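Local coordinates for protein hypothetical acetyltransferase (PDB 3S6F) that binds coenzyme A and is probably an N-acetyltransferase of the GNAT family, at residues A[17-22]-A[50-55]; A[26-31]-A[76-81]. One frame throughout, in Å; residues are numbered along the deposited sequence.

Contact 1. Residues A[17-22]-A[50-55]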
ATOM      1  N   GLU A  17      13.073  -4.657  18.504  1.00 11.27           N
ATOM      2  CA  GLU A  17      13.996  -5.030  19.584  1.00 11.23           C
ATOM      3  C   GLU A  17      13.536  -4.374  20.874  1.00 11.33           C
ATOM      4  O   GLU A  17      13.341  -3.176  20.932  1.00 13.29           O
ATOM      5  CB  GLU A  17      15.437  -4.645  19.231  1.00 12.37           C
ATOM      6  CG  GLU A  17      15.962  -5.413  18.038  1.00 12.58           C
ATOM      7  CD  GLU A  17      17.452  -5.215  17.822  1.00 14.43           C
ATOM      8  OE1 GLU A  17      17.908  -4.069  17.996  1.00 21.39           O
ATOM      9  OE2 GLU A  17      18.209  -6.168  17.527  1.00 14.18           O
ATOM     10  N   GLY A  18      13.348  -5.179  21.907  1.00 11.17           N
ATOM     11  CA  GLY A  18      12.917  -4.643  23.183  1.00 11.96           C
ATOM     12  C   GLY A  18      11.436  -4.352  23.291  1.00 12.17           C
ATOM     13  O   GLY A  18      10.999  -3.761  24.285  1.00 14.72           O
ATOM     14  N   VAL A  19      10.642  -4.761  22.300  1.00 11.04           N
ATOM     15  CA  VAL A  19       9.191  -4.547  22.312  1.00 11.00           C
ATOM     16  C   VAL A  19       8.486  -5.884  22.396  1.00 11.52           C
ATOM     17  O   VAL A  19       8.682  -6.758  21.538  1.00 12.40           O
ATOM     18  CB  VAL A  19       8.740  -3.849  21.025  1.00 11.36           C
ATOM     19  CG1 VAL A  19       7.202  -3.641  21.001  1.00 12.36           C
ATOM     20  CG2 VAL A  19       9.465  -2.528  20.833  1.00 12.96           C
ATOM     21  N   THR A  20       7.665  -6.046  23.427  1.00 12.75           N
ATOM     22  CA  THR A  20       6.868  -7.237  23.569  1.00 14.08           C
ATOM     23  C   THR A  20       5.416  -6.959  23.193  1.00 13.02           C
ATOM     24  O   THR A  20       4.986  -5.815  23.193  1.00 12.77           O
ATOM     25  CB  THR A  20       6.899  -7.705  25.041  1.00 14.65           C
ATOM     26  OG1 THR A  20       6.264  -6.693  25.839  1.00 16.40           O
ATOM     27  CG2 THR A  20       8.344  -7.965  25.516  1.00 18.12           C
ATOM     28  N   PRO A  21       4.623  -8.016  22.972  1.00 13.51           N
ATOM     29  CA  PRO A  21       3.178  -7.797  22.790  1.00 13.52           C
ATOM     30  C   PRO A  21       2.536  -7.099  23.986  1.00 13.95           C
ATOM     31  O   PRO A  21       1.627  -6.284  23.821  1.00 15.27           O
ATOM     32  CB  PRO A  21       2.627  -9.202  22.541  1.00 14.81           C
ATOM     33  CG  PRO A  21       3.775  -9.893  21.917  1.00 15.87           C
ATOM     34  CD  PRO A  21       5.016  -9.386  22.612  1.00 14.45           C
ATOM     35  N   ALA A  22       3.047  -7.364  25.186  1.00 14.86           N
ATOM     36  CA  ALA A  22       2.562  -6.695  26.403  1.00 16.64           C
ATOM     37  C   ALA A  22       2.737  -5.196  26.391  1.00 17.15           C
ATOM     38  O   ALA A  22       2.131  -4.530  27.217  1.00 19.76           O
ATOM     39  CB  ALA A  22       3.222  -7.255  27.665  1.00 18.73           C
ATOM     40  N   PHE A  50       8.362   0.681   9.866  1.00  7.39           N
ATOM     41  CA  PHE A  50       7.425   1.207  10.859  1.00  7.34           C
ATOM     42  C   PHE A  50       8.172   2.110  11.812  1.00  7.35           C
ATOM     43  O   PHE A  50       9.408   2.063  11.876  1.00  8.27           O
ATOM     44  CB  PHE A  50       6.685   0.078  11.613  1.00  7.37           C
ATOM     45  CG  PHE A  50       7.603  -0.808  12.376  1.00  7.42           C
ATOM     46  CD1 PHE A  50       8.016  -0.493  13.667  1.00  9.04           C
ATOM     47  CD2 PHE A  50       8.086  -1.978  11.809  1.00  8.95           C
ATOM     48  CE1 PHE A  50       8.875  -1.316  14.363  1.00  9.74           C
ATOM     49  CE2 PHE A  50       8.948  -2.793  12.519  1.00  9.68           C
ATOM     50  CZ  PHE A  50       9.339  -2.456  13.794  1.00  9.73           C
ATOM     51  N   VAL A  51       7.414   2.918  12.560  1.00  7.76           N
ATOM     52  CA  VAL A  51       7.975   3.750  13.619  1.00  7.65           C
ATOM     53  C   VAL A  51       7.107   3.602  14.866  1.00  7.40           C
ATOM     54  O   VAL A  51       5.888   3.654  14.749  1.00  8.24           O
ATOM     55  CB  VAL A  51       8.098   5.243  13.235  1.00  8.11           C
ATOM     56  CG1 VAL A  51       8.885   6.026  14.296  1.00  9.52           C
ATOM     57  CG2 VAL A  51       8.753   5.423  11.858  1.00  9.70           C
ATOM     58  N   LEU A  52       7.736   3.386  16.005  1.00  7.61           N
ATOM     59  CA  LEU A  52       7.104   3.325  17.309  1.00  8.32           C
ATOM     60  C   LEU A  52       7.532   4.498  18.167  1.00  8.25           C
ATOM     61  O   LEU A  52       8.707   4.855  18.169  1.00 10.63           O
ATOM     62  CB  LEU A  52       7.529   2.032  18.053  1.00  8.30           C
ATOM     63  CG  LEU A  52       7.418   0.727  17.274  1.00  9.11           C
ATOM     64  CD1 LEU A  52       7.850  -0.463  18.123  1.00 10.78           C
ATOM     65  CD2 LEU A  52       5.988   0.512  16.740  1.00 10.11           C
ATOM     66  N   ALA A  53       6.586   5.018  18.940  1.00  8.62           N
ATOM     67  CA  ALA A  53       6.815   6.033  19.966  1.00  9.38           C
ATOM     68  C   ALA A  53       6.559   5.381  21.312  1.00 10.23           C
ATOM     69  O   ALA A  53       5.500   4.790  21.501  1.00 10.20           O
ATOM     70  CB  ALA A  53       5.871   7.212  19.762  1.00 10.90           C
ATOM     71  N   ARG A  54       7.552   5.439  22.201  1.00 10.56           N
ATOM     72  CA  ARG A  54       7.529   4.711  23.471  1.00 11.50           C
ATOM     73  C   ARG A  54       7.783   5.656  24.641  1.00 12.15           C
ATOM     74  O   ARG A  54       8.631   6.537  24.565  1.00 13.35           O
ATOM     75  CB  ARG A  54       8.604   3.614  23.486  1.00 11.79           C
ATOM     76  CG  ARG A  54       8.450   2.632  22.327  1.00 11.94           C
ATOM     77  CD  ARG A  54       9.499   1.532  22.361  1.00 13.27           C
ATOM     78  NE  ARG A  54       9.261   0.566  23.410  1.00 12.93           N
ATOM     79  CZ  ARG A  54      10.079  -0.414  23.733  1.00 11.96           C
ATOM     80  NH1 ARG A  54      11.270  -0.507  23.192  1.00 13.05           N
ATOM     81  NH2 ARG A  54       9.702  -1.281  24.636  1.00 14.24           N
ATOM     82  N   THR A  55       7.089   5.403  25.732  1.00 12.97           N
ATOM     83  CA  THR A  55       7.410   6.037  27.014  1.00 14.42           C
ATOM     84  C   THR A  55       8.615   5.297  27.640  1.00 15.57           C
ATOM     85  O   THR A  55       9.002   4.222  27.205  1.00 15.77           O
ATOM     86  CB  THR A  55       6.179   6.043  27.942  1.00 16.03           C
ATOM     87  OG1 THR A  55       5.584   4.744  27.940  1.00 15.53           O
ATOM     88  CG2 THR A  55       5.177   7.056  27.500  1.00 17.27           C
TER

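Contact 2. Residues A[26-31]-A[76-81]. With COA (coenzyme A), chain B.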
ATOM      1  N   GLY A  26      -3.545  -1.292  23.884  1.00 12.61           N
ATOM      2  CA  GLY A  26      -4.168   0.025  23.860  1.00 13.08           C
ATOM      3  C   GLY A  26      -4.452   0.659  22.517  1.00 11.81           C
ATOM      4  O   GLY A  26      -4.850   1.816  22.485  1.00 13.83           O
ATOM      5  N   PHE A  27      -4.220  -0.072  21.426  1.00 11.29           N
ATOM      6  CA  PHE A  27      -4.460   0.426  20.080  1.00 10.98           C
ATOM      7  C   PHE A  27      -5.794  -0.074  19.561  1.00 11.56           C
ATOM      8  O   PHE A  27      -6.537  -0.812  20.230  1.00 12.81           O
ATOM      9  CB  PHE A  27      -3.272   0.081  19.188  1.00 10.12           C
ATOM     10  CG  PHE A  27      -2.057   0.850  19.562  1.00  9.27           C
ATOM     11  CD1 PHE A  27      -1.985   2.209  19.303  1.00  9.10           C
ATOM     12  CD2 PHE A  27      -0.998   0.259  20.220  1.00 11.25           C
ATOM     13  CE1 PHE A  27      -0.893   2.951  19.696  1.00  9.57           C
ATOM     14  CE2 PHE A  27       0.113   1.007  20.575  1.00 11.04           C
ATOM     15  CZ  PHE A  27       0.146   2.359  20.318  1.00 11.16           C
ATOM     16  N   PHE A  28      -6.115   0.383  18.362  1.00 11.19           N
ATOM     17  CA  PHE A  28      -7.361   0.036  17.664  1.00 11.44           C
ATOM     18  C   PHE A  28      -8.565   0.551  18.427  1.00 12.75           C
ATOM     19  O   PHE A  28      -9.629  -0.086  18.469  1.00 13.39           O
ATOM     20  CB  PHE A  28      -7.445  -1.451  17.359  1.00 11.75           C
ATOM     21  CG  PHE A  28      -6.232  -1.950  16.614  1.00 11.93           C
ATOM     22  CD1 PHE A  28      -6.084  -1.704  15.243  1.00 12.18           C
ATOM     23  CD2 PHE A  28      -5.269  -2.695  17.275  1.00 12.92           C
ATOM     24  CE1 PHE A  28      -4.997  -2.154  14.560  1.00 13.98           C
ATOM     25  CE2 PHE A  28      -4.192  -3.166  16.578  1.00 14.12           C
ATOM     26  CZ  PHE A  28      -4.060  -2.881  15.224  1.00 14.27           C
ATOM     27  N   GLU A  29      -8.467   1.779  18.905  1.00 14.19           N
ATOM     28  CA  GLU A  29      -9.570   2.426  19.599  0.50 15.42           C
ATOM     29  C   GLU A  29     -10.747   2.502  18.625  1.00 15.06           C
ATOM     30  O   GLU A  29     -10.610   2.926  17.460  1.00 15.75           O
ATOM     31  CB  GLU A  29      -9.182   3.831  20.107  0.50 15.52           C
ATOM     32  CG  GLU A  29     -10.262   4.493  21.007  0.50 16.85           C
ATOM     33  CD  GLU A  29     -10.093   6.030  21.194  0.50 18.83           C
ATOM     34  OE1 GLU A  29      -8.990   6.570  20.952  0.50 15.11           O
ATOM     35  OE2 GLU A  29     -11.059   6.721  21.637  0.50 18.99           O
ATOM     36  N   GLY A  30     -11.925   2.076  19.059  1.00 16.28           N
ATOM     37  CA  GLY A  30     -13.107   2.143  18.205  1.00 16.35           C
ATOM     38  C   GLY A  30     -13.289   0.980  17.250  1.00 15.62           C
ATOM     39  O   GLY A  30     -14.329   0.903  16.571  1.00 17.04           O
ATOM     40  N   TRP A  31     -12.352   0.050  17.169  1.00 13.88           N
ATOM     41  CA  TRP A  31     -12.495  -1.079  16.265  1.00 12.79           C
ATOM     42  C   TRP A  31     -13.385  -2.127  16.908  1.00 12.66           C
ATOM     43  O   TRP A  31     -13.126  -2.541  18.024  1.00 13.21           O
ATOM     44  CB  TRP A  31     -11.156  -1.717  15.948  1.00 12.12           C
ATOM     45  CG  TRP A  31     -10.268  -0.900  15.034  1.00 12.06           C
ATOM     46  CD1 TRP A  31     -10.015   0.455  15.066  1.00 13.30           C
ATOM     47  CD2 TRP A  31      -9.481  -1.428  13.973  1.00 11.69           C
ATOM     48  NE1 TRP A  31      -9.130   0.783  14.069  1.00 13.60           N
ATOM     49  CE2 TRP A  31      -8.803  -0.347  13.373  1.00 12.96           C
ATOM     50  CE3 TRP A  31      -9.274  -2.708  13.460  1.00 12.39           C
ATOM     51  CZ2 TRP A  31      -7.957  -0.513  12.292  1.00 13.72           C
ATOM     52  CZ3 TRP A  31      -8.435  -2.860  12.376  1.00 12.82           C
ATOM     53  CH2 TRP A  31      -7.798  -1.771  11.801  1.00 13.93           C
ATOM     54  N   ILE A  76       0.557   3.486   3.563  1.00  7.29           N
ATOM     55  CA  ILE A  76       0.560   3.599   5.029  1.00  7.54           C
ATOM     56  C   ILE A  76      -0.765   3.081   5.576  1.00  7.35           C
ATOM     57  O   ILE A  76      -1.744   3.815   5.566  1.00  8.70           O
ATOM     58  CB  ILE A  76       0.843   5.036   5.481  1.00  8.05           C
ATOM     59  CG1 ILE A  76       2.279   5.453   4.938  1.00 11.08           C
ATOM     60  CG2 ILE A  76       0.764   5.156   7.012  1.00  8.79           C
ATOM     61  CD1 ILE A  76       2.670   6.902   5.091  1.00 12.46           C
ATOM     62  N   PRO A  77      -0.834   1.806   5.994  1.00  7.44           N
ATOM     63  CA  PRO A  77      -2.123   1.281   6.428  1.00  7.71           C
ATOM     64  C   PRO A  77      -2.672   1.849   7.720  1.00  7.45           C
ATOM     65  O   PRO A  77      -3.883   2.037   7.840  1.00  9.75           O
ATOM     66  CB  PRO A  77      -1.854  -0.241   6.554  1.00  8.72           C
ATOM     67  CG  PRO A  77      -0.686  -0.500   5.642  1.00  8.67           C
ATOM     68  CD  PRO A  77       0.165   0.734   5.808  1.00  7.86           C
ATOM     69  N   LEU A  78      -1.800   2.013   8.709  1.00  7.35           N
ATOM     70  CA  LEU A  78      -2.191   2.328  10.087  1.00  7.82           C
ATOM     71  C   LEU A  78      -1.352   3.440  10.660  1.00  7.37           C
ATOM     72  O   LEU A  78      -0.123   3.426  10.542  1.00  8.04           O
ATOM     73  CB  LEU A  78      -2.052   1.096  10.985  1.00  9.12           C
ATOM     74  CG  LEU A  78      -2.816  -0.169  10.610  1.00  9.48           C
ATOM     75  CD1 LEU A  78      -2.316  -1.342  11.464  1.00 11.14           C
ATOM     76  CD2 LEU A  78      -4.339   0.025  10.725  1.00 11.86           C
ATOM     77  N   LEU A  79      -2.006   4.366  11.347  1.00  7.40           N
ATOM     78  CA  LEU A  79      -1.385   5.418  12.144  1.00  7.95           C
ATOM     79  C   LEU A  79      -2.261   5.598  13.372  1.00  7.65           C
ATOM     80  O   LEU A  79      -3.455   5.873  13.228  1.00  9.37           O
ATOM     81  CB  LEU A  79      -1.299   6.727  11.355  1.00  8.47           C
ATOM     82  CG  LEU A  79      -0.882   7.977  12.143  1.00  9.06           C
ATOM     83  CD1 LEU A  79       0.584   7.904  12.565  1.00 10.28           C
ATOM     84  CD2 LEU A  79      -1.193   9.240  11.343  1.00 10.48           C
ATOM     85  N   GLU A  80      -1.686   5.516  14.565  1.00  7.99           N
ATOM     86  CA  GLU A  80      -2.494   5.732  15.746  1.00  8.22           C
ATOM     87  C   GLU A  80      -1.625   6.184  16.893  1.00  7.82           C
ATOM     88  O   GLU A  80      -0.536   5.687  17.144  1.00  8.85           O
ATOM     89  CB  GLU A  80      -3.248   4.466  16.169  1.00  9.57           C
ATOM     90  CG  GLU A  80      -4.292   4.708  17.246  1.00 10.04           C
ATOM     91  CD  GLU A  80      -5.165   3.484  17.525  1.00 10.96           C
ATOM     92  OE1 GLU A  80      -4.863   2.396  16.979  1.00 12.16           O
ATOM     93  OE2 GLU A  80      -6.138   3.615  18.310  1.00 12.16           O
ATOM     94  N   VAL A  81      -2.158   7.176  17.611  1.00  8.59           N
ATOM     95  CA  VAL A  81      -1.613   7.666  18.871  1.00  8.60           C
ATOM     96  C   VAL A  81      -2.681   7.435  19.919  1.00  8.64           C
ATOM     97  O   VAL A  81      -3.852   7.735  19.705  1.00  9.82           O
ATOM     98  CB  VAL A  81      -1.216   9.164  18.783  1.00  9.25           C
ATOM     99  CG1 VAL A  81      -0.853   9.745  20.138  1.00 10.55           C
ATOM    100  CG2 VAL A  81      -0.082   9.352  17.754  1.00 10.35           C
TER
HETATM  101  N1A COA B 200     -11.203  15.027  13.433  0.50 19.17           N
HETATM  102  C2A COA B 200     -10.763  16.320  13.247  0.50 18.02           C
HETATM  103  N3A COA B 200      -9.435  16.663  13.361  0.50 17.18           N
HETATM  104  C4A COA B 200      -8.549  15.689  13.688  0.50 14.87           C
HETATM  105  C5A COA B 200      -8.972  14.382  13.911  0.50 17.28           C
HETATM  106  C6A COA B 200     -10.314  14.039  13.755  0.50 19.22           C
HETATM  107  N6A COA B 200     -10.754  12.786  13.919  0.50 20.54           N
HETATM  108  N7A COA B 200      -7.870  13.651  14.225  0.50 16.85           N
HETATM  109  C8A COA B 200      -6.801  14.476  14.212  0.50 15.64           C
HETATM  110  N9A COA B 200      -7.202  15.740  13.886  0.50 15.18           N
HETATM  111  C1B COA B 200      -6.356  16.919  13.716  0.50 14.74           C
HETATM  112  C2B COA B 200      -6.699  18.025  14.705  0.50 14.37           C
HETATM  113  O2B COA B 200      -6.451  19.220  14.030  0.50 16.48           O
HETATM  114  C3B COA B 200      -5.685  17.886  15.830  0.50 13.59           C
HETATM  115  O3B COA B 200      -5.451  19.081  16.554  0.50 14.42           O
HETATM  116  P3B COA B 200      -6.208  19.347  17.966  0.50 15.64           P
HETATM  117  O7A COA B 200      -7.685  19.316  17.665  0.50 17.04           O
HETATM  118  O8A COA B 200      -5.824  18.240  18.915  0.50 15.62           O
HETATM  119  O9A COA B 200      -5.719  20.702  18.417  0.50 19.60           O
HETATM  120  C4B COA B 200      -4.484  17.424  15.020  0.50 11.99           C
HETATM  121  O4B COA B 200      -5.012  16.604  13.986  0.50 13.84           O
HETATM  122  C5B COA B 200      -3.471  16.647  15.840  0.50 10.82           C
HETATM  123  O5B COA B 200      -2.259  16.567  15.112  0.50  9.28           O
HETATM  124  P1A COA B 200      -0.988  15.905  15.856  0.50 11.56           P
HETATM  125  O1A COA B 200       0.146  16.067  14.907  0.50 11.15           O
HETATM  126  O2A COA B 200      -0.816  16.407  17.260  0.50 11.63           O
HETATM  127  O3A COA B 200      -1.412  14.367  15.823  0.50 10.54           O
HETATM  128  P2A COA B 200      -1.944  13.440  17.021  0.50 11.05           P
HETATM  129  O4A COA B 200      -3.061  14.112  17.724  0.50 10.89           O
HETATM  130  O5A COA B 200      -0.765  13.007  17.820  0.50 11.37           O
HETATM  131  O6A COA B 200      -2.430  12.197  16.158  0.50 11.13           O
HETATM  132  CBP COA B 200      -4.061  11.060  14.831  0.50 10.60           C
HETATM  133  CCP COA B 200      -3.336  12.374  15.069  0.50 10.04           C
HETATM  134  CDP COA B 200      -3.028   9.957  14.532  0.50 12.12           C
HETATM  135  CEP COA B 200      -4.991  11.219  13.608  0.50 11.66           C
HETATM  136  CAP COA B 200      -4.864  10.769  16.112  0.50 11.19           C
HETATM  137  OAP COA B 200      -5.965  11.651  16.230  0.50 12.80           O
HETATM  138  C9P COA B 200      -5.383   9.350  16.109  0.50 13.54           C
HETATM  139  O9P COA B 200      -4.626   8.354  16.553  0.50  7.74           O
HETATM  140  N8P COA B 200      -6.625   9.097  15.719  0.50 12.74           N
HETATM  141  C7P COA B 200      -7.171   7.745  15.698  0.50 13.36           C
HETATM  142  C6P COA B 200      -6.664   6.883  14.533  0.50 13.04           C
HETATM  143  C5P COA B 200      -6.729   7.650  13.243  0.50 14.26           C
HETATM  144  O5P COA B 200      -7.758   8.265  12.950  0.50 15.80           O
HETATM  145  N4P COA B 200      -5.630   7.593  12.476  0.50 15.49           N
HETATM  146  C3P COA B 200      -5.598   8.055  11.109  0.50 18.50           C
HETATM  147  C2P COA B 200      -5.594   6.827  10.199  0.50 22.34           C
HETATM  148  S1P COA B 200      -7.184   5.932  10.191  0.50 29.05           S
HETATM  149  O   HOH W   1      -5.446   4.041  20.926  1.00 15.09           O
HETATM  150  O   HOH W   2      -8.387   4.234  16.558  1.00 20.40           O

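Contact 1. Residues A[17-22]-A[50-55]
Val19 lays its CG2 methyl over one face of the Arg54 guanidinium, above the centre of the flat group and 3.6 Å from its plane. Gly18 O comes to the edge of the same group, somewhat tilted from its plane. Face and edge are thus met by two successive residues of the 17-22 loop. Arg54 NH2 donates a hydrogen bond to Gly18 O at 2.8 Å. The bond is bent, with an N-H...O angle of 143°. The donor stands above the carbonyl plane, 41° out of it.

The torsions explain this placement. Arg54 is extended as far as CD, then turns at chi3 (73°), which takes NE out of that line. In Val19, CG1 is anti to the backbone N, and CG2 lies beside that N. CG2 is the methyl that makes the close contacts with Arg54 and Leu52. Its second neighbour is Leu52, whose CD1 lies 3.8 Å from Val19 CG2. One methyl therefore touches both the flat charged group and an apolar side chain two residues back on the strand. Gly18 has a positive phi, a conformation that suits glycine, and it offers only backbone to the arginine.

The guanidinium has further polar partners: NH2 also bonds to Gly58 O, and NH1 to Gln13 OE1, while Gln13 NE2 holds Glu17 O. Gln13 therefore links the arginine to the loop from strand 11-13. This is a loop packed beside a strand in the GNAT domain, away from the coenzyme. Strand 49-54 runs between strands 11-13 and 60-68; Val19 and Arg54 also touch Val60, and Leu52 touches Phe63. From helix 37-46, Leu44 packs against Leu52 and Trp41 NE1 bonds to Val19 O.

Contact 2. Residues A[26-31]-A[76-81]
Phe28 and Glu29 turn their backbone N-H groups to the Glu80 carboxylate, at the start of a type II beta turn from Phe28 to Trp31. The strand that carries Glu80, 73-81, belongs to the GNAT fold and lines the coenzyme A site. Glu80 has CG anti to its backbone N (chi1 -170°), and the chain, extended beyond CG, carries the carboxylate from the strand to the turn. The carboxylate takes two successive N-H groups, one on each oxygen. Phe28 N donates to Glu80 OE1 at 2.7 Å, from the syn side. Glu29 N donates to the syn lone pair of Glu80 OE2 at 3.0 Å, nearly straight at 166°. One water joins Glu80 OE2 to Gly26 O, and a second water donates to Glu29 O and, weakly, to Glu80 OE2. The Phe27 ring meets Glu80 by its edge, with CG of the glutamate in the ring plane. Glu29 itself, in the conformer described, forms a salt bridge with Arg86.

Leu78 supplies the apolar part. Its CD1 reaches the edge of the Phe28 ring, and its CD2 lies 4.0 Å from Trp31 CZ2. Phe28 CD1 sits over the centre of one Trp31 face. Leu72 of the second subunit packs on both Trp31 and Leu78. Coenzyme A binds the strand backbone: its N4P donates to Leu79 O at 2.9 Å, and Val81 N donates to its O9P at 2.9 Å.

How the contacts relate
The two contacts join successive parts of the loop between strand 11-13 and helix 37-46 to different strands of one mixed sheet. The centres of the two contacts lie about 14 Å apart. Contact 1 is partly buried and includes exposed loop residues; contact 2 is mostly buried and nearer the centre of the chain. The polar roles are reversed. In contact 1 a charged side chain of the strand donates to a loop carbonyl. In contact 2 an acidic side chain of the strand accepts from loop N-H groups. Only contact 2 includes coenzyme A and meets the second subunit. Phe63, on strand 60-68 between the two strands, touches Leu52 of contact 1 and Phe27 and Leu78 of contact 2.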